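Local coordinates for protein ribonuclease H (Uncultured organism, PDB 4IBN) that probably cleaves the RNA strand of RNA-DNA hybrids endonucleolytically, with magnesium as cofactor, leaving 5'-phosphomonoesters, at residues A[12-17]-A[88-93]; A[41-46]-A[53-58]; A[71-76]-A[126-131]; A[106-111]-A[209-214]. One frame throughout, in Å; residues are numbered along the deposited sequence.

The chain starts in a loop and enters strand 16-25, an inner strand of the sheet, between 90-95 and 34-45. Contact 1 joins this start to strand 90-95 and closes a loop of 70 residues. Contact 2 lies wholly within that loop. It joins hairpin strands 34-45 and 53-62, with six residues between its segments, and V17 of contact 1 packs on its V42 and Y44. Helix 67-82 follows. Contact 3 pairs it with helix 126-136, closing a loop of 49 residues. Contacts 1 and 3 cross and meet where F93 touches V75. Contact 4 brings the C-terminal tail back onto helix 98-113, closing 97 residues. It crosses contact 3, and W111 and V108 pack against W129.

Contact 1 of 4, residues A[12-17]-A[88-93]; sequences IPTPLV and RFRVVF
R90 holds T14 from the side with two nitrogens, one to each of two oxygens. R90 NH2 donates to T14 O at 2.9 Å, and this bond is nearly straight, with an N-H...O angle of 165°. The oxygen lies close to the guanidinium plane. R90 NE donates to T14 OG1, also at 2.9 Å, but OG1 is tilted out of that plane. The two side chains cross at about a right angle. The bend of R90 at chi3 (-81°) swings NE toward the threonine. An alanine in place of R90 would probably leave T14 OG1 and T14 O without these donors and the threonine hydroxyl free to turn.

P15 lies over one face of the F89 ring. Its CG sits 3.9 Å from the ring centroid, a CH-pi contact shifted toward the rim. V17 CG1 comes to the edge of the same ring, 4.0 Å from F89 CE1. I82 of helix 67-82 also touches the F89 side chain.

Here the parallel pairing of strands 16-25 and 90-95 begins, within the mixed sheet of the RNase H fold. P15 O accepts from R90 N, V17 N donates to R90 O, and V17 O accepts from V92 N. V17 and V91 lie side by side on the sheet face toward helix 67-82, with CG2 to CG2 at 3.9 Å. L16 and R90 point to the other face, where L16 CD1 rests 3.9 Å from R90 CB. Further back, I12 CG1 is 3.8 Å from NH2 of R88, whose NH1 forms a salt bridge to D11.

Contact 2 of 4, residues A[41-46]-A[53-58]; sequences LVEYAR and IVRRDV
L41 to A45 runs antiparallel to I53 to V58, with the strand axes at 154°. V42 with R56 and Y44 with V54 are hydrogen-bonded pairs. In the first, V42 N donates to R56 O at 2.7 Å. E43 with R55, between them, and L41 with D57, beyond V42 and R56, are non-hydrogen-bonded pairs. The strands form the beta hairpin of the RNase H sheet.

E43 and R55 lie side by side and point the same way. R55 NE and NH2 both grip E43 OE2, at 2.9 Å and 3.1 Å. They come from one face of the carboxylate, whose plane is 71° from that of the guanidinium. I53 CG2 covers the centre of one guanidinium face, 3.8 Å above it. L41 CD1 packs 3.9 Å from R55 CB and touches D57 OD1, which bonds to S178. An alanine in place of R55 would probably leave the charge of E43 without its mate and take from I53 CG2 the flat group it packs on.

Q154 of helix 153-168 donates to E43 OE2, and E181 of helix 180-184 bridges to R55 NH1. This wider polar network is likely to favour an ionised E43 and ties the hairpin to both helices.

Contact 3 of 4, residues A[71-76]-A[126-131]; sequences ALRSVI and LALWQE
L72 carries the contact between the two helices, and its CB already meets L128 CD1 at 3.9 Å. CG stands beside the backbone N, anti to the carbonyl carbon (chi1 -75°). From there the two methyls spread over W129. CD1 lies near the pyrrole part of the indole, 3.7 Å from W129 NE1, and also touches L128 CB. CD2 sits over the centre of the six-membered ring, 3.5 Å from its centroid and 10° off the normal. This is a CH-pi contact, and the leucine and tryptophan side chains cross at about a right angle.

One turn on, I76 continues the seam. Its CD1 meets L128 CD2 at 3.7 Å and E131 CB at 3.9 Å. L128 therefore lies between L72 and I76, with one methyl turned to each.

The helices run nearly in the same direction, 20° apart, with axes 9.5 Å from each other. Helix 98-113 borders the contact, as I100 touches L72 and V108 touches W129. W129 NE1 donates to Y99 OH, so the indole is held by a polar bond while its face takes the leucine.

No hydrogen bond joins the two segments. The charged residues find partners beyond them: R73 bridges to E62, and E131 to R80. The seam itself is apolar, and the joint between these helices rests on the fit of methyl groups and one aromatic face.

Contact 4 of 4, residues A[106-111]-A[209-214]; sequences RWVHDW and PALPVV
V108 is the first residue of the helical segment to meet the tail. Its CG2 touches L211 CD2 at 4.0 Å, and the two side chains approach at a slant. The same methyl is 4.3 Å from P212 CD. V108 O also lies 4.0 Å from P212 CG, so the proline ring rests against the helix backbone as well. CG2 takes the position between the backbone N and the carbonyl carbon, while CG1 is left beside the N (chi1 -76°) and packs on W129.

H109 follows, and the end of its side chain comes close to the tail. Its ring crosses P212 at about a right angle, and P212 CD is 3.9 Å from H109 ND1. A210 O comes to the ring edge near its plane, 3.6 Å from H109 CE1. One water lies in the ring plane, 3.0 Å from H109 NE2. It donates to P209 O at 3.0 Å and so bridges helix and tail.

L211 also reaches M104 of the same helix, and V133 and V136 of helix 126-136. The arrangement is surface packing: an extended, proline-containing tail after the last helix lies across two helices of the RNase H fold, with apolar side chains between tail and helices and a water bridge beside them.

Contact 1 of 4, residues A[12-17]-A[88-93]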
# COMPACT_ATOMS: atom_id res chain seq x y z
N ILE A 12 -3.92 -9.82 -22.04
CA ILE A 12 -3.84 -11.21 -21.67
C ILE A 12 -4.31 -11.39 -20.22
O ILE A 12 -4.45 -10.45 -19.51
CB ILE A 12 -2.45 -11.77 -21.84
CG1 ILE A 12 -1.47 -11.03 -20.97
CG2 ILE A 12 -2.01 -11.62 -23.28
CD1 ILE A 12 -0.18 -11.61 -20.96
N PRO A 13 -4.61 -12.61 -19.82
CA PRO A 13 -5.10 -12.83 -18.48
C PRO A 13 -4.07 -12.45 -17.43
O PRO A 13 -2.95 -12.72 -17.60
CB PRO A 13 -5.36 -14.33 -18.47
CG PRO A 13 -5.62 -14.68 -19.84
CD PRO A 13 -4.70 -13.84 -20.62
N THR A 14 -4.53 -11.84 -16.37
CA THR A 14 -3.68 -11.45 -15.26
C THR A 14 -4.38 -11.81 -13.99
O THR A 14 -5.54 -11.97 -13.97
CB THR A 14 -3.48 -9.95 -15.26
OG1 THR A 14 -4.75 -9.33 -15.21
CG2 THR A 14 -2.76 -9.50 -16.52
N PRO A 15 -3.66 -11.93 -12.91
CA PRO A 15 -4.28 -12.15 -11.61
C PRO A 15 -4.95 -10.91 -11.06
O PRO A 15 -4.61 -9.87 -11.43
CB PRO A 15 -3.10 -12.56 -10.71
CG PRO A 15 -1.99 -12.77 -11.57
CD PRO A 15 -2.21 -11.94 -12.79
N LEU A 16 -5.90 -11.09 -10.17
CA LEU A 16 -6.52 -10.01 -9.43
C LEU A 16 -6.28 -10.21 -7.94
O LEU A 16 -6.53 -11.24 -7.43
CB LEU A 16 -8.01 -10.02 -9.64
CG LEU A 16 -8.87 -9.06 -8.81
CD1 LEU A 16 -8.60 -7.65 -9.15
CD2 LEU A 16 -10.35 -9.33 -9.07
N VAL A 17 -5.77 -9.18 -7.28
CA VAL A 17 -5.60 -9.20 -5.85
C VAL A 17 -6.16 -7.96 -5.20
O VAL A 17 -6.32 -6.98 -5.84
CB VAL A 17 -4.14 -9.29 -5.44
CG1 VAL A 17 -3.52 -10.61 -5.82
CG2 VAL A 17 -3.33 -8.20 -5.99
N ARG A 88 1.95 -9.01 -14.98
CA ARG A 88 1.25 -7.86 -14.46
C ARG A 88 0.05 -8.33 -13.68
O ARG A 88 -0.40 -9.38 -13.87
CB ARG A 88 0.84 -6.92 -15.56
CG ARG A 88 1.98 -6.25 -16.26
CD ARG A 88 1.51 -5.56 -17.53
NE ARG A 88 1.12 -6.47 -18.60
CZ ARG A 88 -0.13 -6.69 -19.05
NH1 ARG A 88 -1.19 -6.07 -18.53
NH2 ARG A 88 -0.33 -7.54 -20.05
N PHE A 89 -0.42 -7.49 -12.78
CA PHE A 89 -1.53 -7.80 -11.93
C PHE A 89 -2.60 -6.73 -12.05
O PHE A 89 -2.32 -5.63 -12.36
CB PHE A 89 -1.10 -7.79 -10.46
CG PHE A 89 -0.50 -9.06 -9.95
CD1 PHE A 89 -1.15 -9.82 -9.05
CD2 PHE A 89 0.74 -9.44 -10.32
CE1 PHE A 89 -0.59 -10.93 -8.56
CE2 PHE A 89 1.27 -10.56 -9.83
CZ PHE A 89 0.61 -11.29 -8.96
N ARG A 90 -3.83 -7.09 -11.76
CA ARG A 90 -4.87 -6.14 -11.46
C ARG A 90 -4.97 -6.04 -9.92
O ARG A 90 -5.00 -7.00 -9.29
CB ARG A 90 -6.18 -6.59 -12.05
CG ARG A 90 -6.22 -6.47 -13.50
CD ARG A 90 -7.49 -7.10 -14.09
NE ARG A 90 -7.32 -8.52 -14.19
CZ ARG A 90 -8.31 -9.37 -14.30
NH1 ARG A 90 -9.53 -8.94 -14.34
NH2 ARG A 90 -8.06 -10.65 -14.36
N VAL A 91 -5.00 -4.84 -9.38
CA VAL A 91 -4.93 -4.63 -7.96
C VAL A 91 -5.97 -3.65 -7.52
O VAL A 91 -6.07 -2.62 -8.04
CB VAL A 91 -3.55 -4.09 -7.54
CG1 VAL A 91 -3.45 -3.88 -6.07
CG2 VAL A 91 -2.45 -4.99 -8.06
N VAL A 92 -6.69 -3.98 -6.47
CA VAL A 92 -7.48 -3.01 -5.78
C VAL A 92 -6.68 -2.65 -4.56
O VAL A 92 -6.46 -3.49 -3.77
CB VAL A 92 -8.81 -3.59 -5.34
CG1 VAL A 92 -9.59 -2.56 -4.60
CG2 VAL A 92 -9.59 -4.07 -6.50
N PHE A 93 -6.25 -1.39 -4.45
CA PHE A 93 -5.38 -0.97 -3.37
C PHE A 93 -6.14 -0.04 -2.47
O PHE A 93 -6.52 0.98 -2.87
CB PHE A 93 -4.13 -0.27 -3.95
CG PHE A 93 -3.01 0.01 -2.95
CD1 PHE A 93 -1.88 -0.73 -2.95
CD2 PHE A 93 -3.06 1.08 -2.12
CE1 PHE A 93 -0.88 -0.47 -2.11
CE2 PHE A 93 -2.07 1.34 -1.30
CZ PHE A 93 -0.98 0.56 -1.29

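Contact 2 of 4, residues A[41-46]-A[53-58]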
# COMPACT_ATOMS: atom_id res chain seq x y z
N LEU A 41 -1.37 -6.11 3.63
CA LEU A 41 -2.00 -7.41 3.49
C LEU A 41 -2.43 -7.58 2.05
O LEU A 41 -3.06 -6.74 1.52
CB LEU A 41 -3.24 -7.46 4.37
CG LEU A 41 -4.17 -8.64 4.23
CD1 LEU A 41 -3.52 -9.92 4.61
CD2 LEU A 41 -5.45 -8.46 4.97
N VAL A 42 -2.07 -8.72 1.44
CA VAL A 42 -2.51 -9.05 0.09
C VAL A 42 -3.48 -10.22 0.16
O VAL A 42 -3.15 -11.22 0.69
CB VAL A 42 -1.32 -9.48 -0.80
CG1 VAL A 42 -1.76 -9.69 -2.23
CG2 VAL A 42 -0.24 -8.42 -0.78
N GLU A 43 -4.66 -10.06 -0.39
CA GLU A 43 -5.64 -11.10 -0.48
C GLU A 43 -5.73 -11.65 -1.87
O GLU A 43 -5.70 -10.90 -2.78
CB GLU A 43 -7.03 -10.59 -0.08
CG GLU A 43 -7.10 -10.17 1.36
CD GLU A 43 -8.51 -10.08 1.91
OE1 GLU A 43 -9.44 -10.07 1.11
OE2 GLU A 43 -8.65 -10.02 3.11
N TYR A 44 -5.86 -12.96 -2.00
CA TYR A 44 -6.00 -13.60 -3.30
C TYR A 44 -7.00 -14.76 -3.27
O TYR A 44 -6.88 -15.67 -2.45
CB TYR A 44 -4.64 -14.10 -3.80
CG TYR A 44 -4.71 -14.91 -5.07
CD1 TYR A 44 -4.83 -14.29 -6.31
CD2 TYR A 44 -4.66 -16.30 -5.04
CE1 TYR A 44 -4.90 -15.03 -7.48
CE2 TYR A 44 -4.73 -17.04 -6.20
CZ TYR A 44 -4.85 -16.40 -7.42
OH TYR A 44 -4.91 -17.14 -8.58
N ALA A 45 -7.98 -14.71 -4.16
CA ALA A 45 -8.96 -15.72 -4.26
C ALA A 45 -8.77 -16.47 -5.55
O ALA A 45 -8.74 -15.87 -6.56
CB ALA A 45 -10.31 -15.15 -4.23
N ARG A 46 -8.67 -17.78 -5.46
CA ARG A 46 -8.40 -18.61 -6.62
C ARG A 46 -9.56 -18.52 -7.60
O ARG A 46 -10.68 -18.68 -7.24
CB ARG A 46 -8.23 -20.03 -6.10
CG ARG A 46 -7.80 -21.07 -7.02
CD ARG A 46 -7.11 -22.13 -6.20
NE ARG A 46 -5.81 -21.63 -5.87
CZ ARG A 46 -5.35 -21.46 -4.65
NH1 ARG A 46 -6.07 -21.77 -3.60
NH2 ARG A 46 -4.16 -20.94 -4.51
N ILE A 53 -10.01 -17.29 1.03
CA ILE A 53 -9.05 -16.25 0.77
C ILE A 53 -7.68 -16.68 1.25
O ILE A 53 -7.54 -17.11 2.34
CB ILE A 53 -9.46 -14.95 1.47
CG1 ILE A 53 -10.86 -14.52 1.09
CG2 ILE A 53 -8.56 -13.83 1.08
CD1 ILE A 53 -11.07 -14.35 -0.36
N VAL A 54 -6.72 -16.54 0.38
CA VAL A 54 -5.33 -16.77 0.66
C VAL A 54 -4.69 -15.39 0.92
O VAL A 54 -4.89 -14.47 0.17
CB VAL A 54 -4.66 -17.40 -0.52
CG1 VAL A 54 -3.21 -17.43 -0.35
CG2 VAL A 54 -5.20 -18.78 -0.76
N ARG A 55 -3.99 -15.29 2.04
CA ARG A 55 -3.48 -14.04 2.50
C ARG A 55 -1.99 -14.08 2.67
O ARG A 55 -1.46 -15.02 3.15
CB ARG A 55 -4.18 -13.63 3.78
CG ARG A 55 -5.66 -13.29 3.59
CD ARG A 55 -6.35 -12.85 4.81
NE ARG A 55 -7.68 -12.35 4.55
CZ ARG A 55 -8.80 -13.01 4.79
NH1 ARG A 55 -8.76 -14.20 5.27
NH2 ARG A 55 -9.94 -12.46 4.54
N ARG A 56 -1.35 -13.01 2.25
CA ARG A 56 0.06 -12.79 2.47
C ARG A 56 0.32 -11.36 3.01
O ARG A 56 -0.39 -10.47 2.72
CB ARG A 56 0.85 -13.00 1.20
CG ARG A 56 0.70 -14.31 0.56
CD ARG A 56 1.51 -15.32 1.22
NE ARG A 56 1.46 -16.57 0.51
CZ ARG A 56 0.61 -17.52 0.78
NH1 ARG A 56 -0.22 -17.40 1.79
NH2 ARG A 56 0.62 -18.63 0.09
N ASP A 57 1.40 -11.22 3.78
CA ASP A 57 1.78 -9.95 4.38
C ASP A 57 3.13 -9.47 3.87
O ASP A 57 3.96 -10.24 3.58
CB ASP A 57 1.98 -10.11 5.88
CG ASP A 57 0.71 -10.51 6.64
OD1 ASP A 57 -0.35 -10.41 6.12
OD2 ASP A 57 0.82 -10.89 7.81
N VAL A 58 3.33 -8.15 3.84
CA VAL A 58 4.64 -7.58 3.53
C VAL A 58 4.86 -6.29 4.31
O VAL A 58 4.01 -5.40 4.28
CB VAL A 58 4.78 -7.29 2.02
CG1 VAL A 58 3.55 -6.58 1.50
CG2 VAL A 58 6.03 -6.47 1.76

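Contact 3 of 4, residues A[71-76]-A[126-131]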
# COMPACT_ATOMS: atom_id res chain seq x y z
N ALA A 71 3.94 5.77 3.98
CA ALA A 71 2.82 5.52 3.13
C ALA A 71 3.33 5.20 1.72
O ALA A 71 2.87 4.30 1.12
CB ALA A 71 1.92 6.69 3.11
N LEU A 72 4.30 5.96 1.26
CA LEU A 72 4.88 5.67 -0.05
C LEU A 72 5.58 4.31 -0.10
O LEU A 72 5.47 3.61 -1.05
CB LEU A 72 5.75 6.83 -0.56
CG LEU A 72 5.00 8.03 -1.07
CD1 LEU A 72 5.87 9.26 -1.08
CD2 LEU A 72 4.48 7.73 -2.41
N ARG A 73 6.28 3.95 0.95
CA ARG A 73 6.90 2.64 1.01
C ARG A 73 5.89 1.51 0.98
O ARG A 73 6.18 0.47 0.47
CB ARG A 73 7.85 2.51 2.19
CG ARG A 73 8.86 3.61 2.17
CD ARG A 73 10.25 3.23 2.54
NE ARG A 73 10.66 1.93 2.10
CZ ARG A 73 11.54 1.22 2.76
NH1 ARG A 73 12.07 1.74 3.84
NH2 ARG A 73 11.92 0.03 2.37
N SER A 74 4.72 1.75 1.54
CA SER A 74 3.70 0.73 1.51
C SER A 74 3.34 0.42 0.08
O SER A 74 3.12 -0.69 -0.27
CB SER A 74 2.47 1.10 2.36
OG SER A 74 1.57 1.97 1.74
N VAL A 75 3.25 1.44 -0.73
CA VAL A 75 3.01 1.20 -2.14
C VAL A 75 4.17 0.50 -2.82
O VAL A 75 4.02 -0.46 -3.49
CB VAL A 75 2.80 2.50 -2.88
CG1 VAL A 75 2.61 2.25 -4.39
CG2 VAL A 75 1.63 3.19 -2.36
N ILE A 76 5.36 1.03 -2.63
CA ILE A 76 6.49 0.47 -3.30
C ILE A 76 6.72 -0.96 -2.93
O ILE A 76 6.92 -1.78 -3.76
CB ILE A 76 7.74 1.23 -2.95
CG1 ILE A 76 7.65 2.65 -3.45
CG2 ILE A 76 8.96 0.58 -3.50
CD1 ILE A 76 8.67 3.59 -2.81
N LEU A 126 9.56 13.71 -3.58
CA LEU A 126 9.48 13.47 -4.99
C LEU A 126 10.24 12.23 -5.45
O LEU A 126 9.80 11.58 -6.34
CB LEU A 126 9.93 14.69 -5.82
CG LEU A 126 9.05 15.93 -5.76
CD1 LEU A 126 9.57 17.02 -6.65
CD2 LEU A 126 7.59 15.68 -5.99
N ALA A 127 11.40 11.95 -4.88
CA ALA A 127 12.13 10.78 -5.29
C ALA A 127 11.36 9.50 -5.00
O ALA A 127 11.35 8.62 -5.80
CB ALA A 127 13.47 10.73 -4.65
N LEU A 128 10.76 9.43 -3.83
CA LEU A 128 9.95 8.30 -3.48
C LEU A 128 8.71 8.17 -4.34
O LEU A 128 8.34 7.12 -4.67
CB LEU A 128 9.57 8.30 -2.02
CG LEU A 128 10.37 7.58 -0.97
CD1 LEU A 128 9.50 7.50 0.24
CD2 LEU A 128 10.77 6.23 -1.34
N TRP A 129 8.09 9.27 -4.69
CA TRP A 129 6.95 9.22 -5.56
C TRP A 129 7.35 8.61 -6.89
O TRP A 129 6.65 7.84 -7.43
CB TRP A 129 6.36 10.60 -5.79
CG TRP A 129 5.38 11.00 -4.78
CD1 TRP A 129 5.53 11.95 -3.83
CD2 TRP A 129 4.08 10.48 -4.61
NE1 TRP A 129 4.41 12.06 -3.10
CE2 TRP A 129 3.50 11.16 -3.54
CE3 TRP A 129 3.32 9.53 -5.28
CZ2 TRP A 129 2.23 10.89 -3.12
CZ3 TRP A 129 2.08 9.27 -4.83
CH2 TRP A 129 1.54 9.95 -3.77
N GLN A 130 8.51 8.99 -7.38
CA GLN A 130 8.98 8.42 -8.62
C GLN A 130 9.20 6.91 -8.54
O GLN A 130 8.87 6.22 -9.43
CB GLN A 130 10.25 9.12 -9.14
CG GLN A 130 10.04 10.52 -9.56
CD GLN A 130 11.32 11.18 -10.09
OE1 GLN A 130 12.38 10.80 -9.75
NE2 GLN A 130 11.18 12.15 -10.90
N GLU A 131 9.76 6.46 -7.44
CA GLU A 131 9.90 5.06 -7.19
C GLU A 131 8.54 4.34 -7.08
O GLU A 131 8.38 3.25 -7.53
CB GLU A 131 10.71 4.81 -5.92
CG GLU A 131 12.12 5.19 -6.00
CD GLU A 131 12.97 4.66 -4.85
OE1 GLU A 131 12.62 3.65 -4.24
OE2 GLU A 131 14.02 5.24 -4.61

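Contact 4 of 4, residues A[106-111]-A[209-214]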
# COMPACT_ATOMS: atom_id res chain seq x y z
N ARG A 106 -4.37 11.89 -8.90
CA ARG A 106 -4.27 13.27 -9.32
C ARG A 106 -2.90 13.88 -9.31
O ARG A 106 -2.43 14.30 -10.28
CB ARG A 106 -5.17 14.15 -8.46
CG ARG A 106 -6.58 13.88 -8.58
CD ARG A 106 -7.41 14.76 -7.66
NE ARG A 106 -8.80 14.43 -7.77
CZ ARG A 106 -9.67 15.16 -8.44
NH1 ARG A 106 -9.30 16.29 -9.01
NH2 ARG A 106 -10.92 14.77 -8.51
N TRP A 107 -2.27 13.95 -8.16
CA TRP A 107 -1.09 14.76 -8.03
C TRP A 107 0.10 14.35 -8.91
O TRP A 107 0.78 15.18 -9.37
CB TRP A 107 -0.66 14.88 -6.58
CG TRP A 107 -1.70 15.23 -5.60
CD1 TRP A 107 -2.84 15.87 -5.81
CD2 TRP A 107 -1.65 14.95 -4.23
NE1 TRP A 107 -3.53 16.00 -4.65
CE2 TRP A 107 -2.80 15.43 -3.65
CE3 TRP A 107 -0.73 14.33 -3.42
CZ2 TRP A 107 -3.05 15.35 -2.30
CZ3 TRP A 107 -1.00 14.21 -2.06
CH2 TRP A 107 -2.14 14.72 -1.53
N VAL A 108 0.32 13.06 -9.13
CA VAL A 108 1.47 12.61 -9.88
C VAL A 108 1.37 13.17 -11.28
O VAL A 108 2.31 13.45 -11.90
CB VAL A 108 1.62 11.10 -9.97
CG1 VAL A 108 2.12 10.56 -8.71
CG2 VAL A 108 0.36 10.48 -10.34
N HIS A 109 0.15 13.26 -11.75
CA HIS A 109 -0.07 13.84 -13.04
C HIS A 109 0.32 15.31 -13.04
O HIS A 109 0.87 15.76 -13.96
CB HIS A 109 -1.53 13.64 -13.48
CG HIS A 109 -1.94 12.21 -13.60
ND1 HIS A 109 -1.42 11.35 -14.53
CD2 HIS A 109 -2.84 11.48 -12.90
CE1 HIS A 109 -1.97 10.17 -14.40
NE2 HIS A 109 -2.82 10.22 -13.41
N ASP A 110 -0.00 16.04 -12.00
CA ASP A 110 0.41 17.42 -11.90
C ASP A 110 1.92 17.54 -11.82
O ASP A 110 2.49 18.38 -12.43
CB ASP A 110 -0.17 18.09 -10.66
CG ASP A 110 -1.67 18.23 -10.71
OD1 ASP A 110 -2.22 18.31 -11.81
OD2 ASP A 110 -2.30 18.26 -9.65
N TRP A 111 2.55 16.71 -11.02
CA TRP A 111 3.97 16.77 -10.87
C TRP A 111 4.69 16.46 -12.19
O TRP A 111 5.63 17.10 -12.52
CB TRP A 111 4.44 15.81 -9.77
CG TRP A 111 4.01 16.24 -8.45
CD1 TRP A 111 3.91 17.49 -8.04
CD2 TRP A 111 3.65 15.42 -7.32
NE1 TRP A 111 3.49 17.53 -6.74
CE2 TRP A 111 3.32 16.26 -6.28
CE3 TRP A 111 3.57 14.07 -7.11
CZ2 TRP A 111 2.93 15.77 -5.03
CZ3 TRP A 111 3.15 13.61 -5.92
CH2 TRP A 111 2.86 14.44 -4.89
N PRO A 209 -6.31 5.44 -14.54
CA PRO A 209 -5.46 5.50 -15.70
C PRO A 209 -4.03 5.27 -15.33
O PRO A 209 -3.63 5.47 -14.25
CB PRO A 209 -5.62 6.95 -16.18
CG PRO A 209 -6.24 7.63 -15.14
CD PRO A 209 -7.04 6.69 -14.37
N ALA A 210 -3.31 4.87 -16.32
CA ALA A 210 -1.91 4.60 -16.21
C ALA A 210 -1.13 5.86 -15.80
O ALA A 210 -1.55 6.95 -16.02
CB ALA A 210 -1.45 4.14 -17.48
N LEU A 211 -0.08 5.65 -15.05
CA LEU A 211 0.69 6.73 -14.51
C LEU A 211 1.66 7.24 -15.54
O LEU A 211 2.05 6.52 -16.43
CB LEU A 211 1.40 6.30 -13.24
CG LEU A 211 0.54 5.73 -12.13
CD1 LEU A 211 1.30 5.13 -11.04
CD2 LEU A 211 -0.39 6.73 -11.61
N PRO A 212 2.06 8.48 -15.40
CA PRO A 212 3.09 9.05 -16.25
C PRO A 212 4.41 8.27 -16.12
O PRO A 212 4.76 7.92 -15.05
CB PRO A 212 3.25 10.45 -15.67
CG PRO A 212 2.93 10.31 -14.23
CD PRO A 212 1.86 9.26 -14.17
N VAL A 213 5.09 7.97 -17.23
CA VAL A 213 6.36 7.23 -17.16
C VAL A 213 7.34 8.31 -16.82
O VAL A 213 7.47 9.23 -17.54
CB VAL A 213 6.76 6.61 -18.52
CG1 VAL A 213 8.15 5.98 -18.46
CG2 VAL A 213 5.74 5.63 -18.95
N VAL A 214 8.01 8.18 -15.69
CA VAL A 214 8.82 9.22 -15.13
C VAL A 214 9.99 9.61 -16.03
O VAL A 214 10.62 8.77 -16.66
CB VAL A 214 9.41 8.79 -13.78
CG1 VAL A 214 8.36 8.17 -12.88
CG2 VAL A 214 10.45 7.76 -14.04
O HOH W 1 -3.97 7.70 -12.23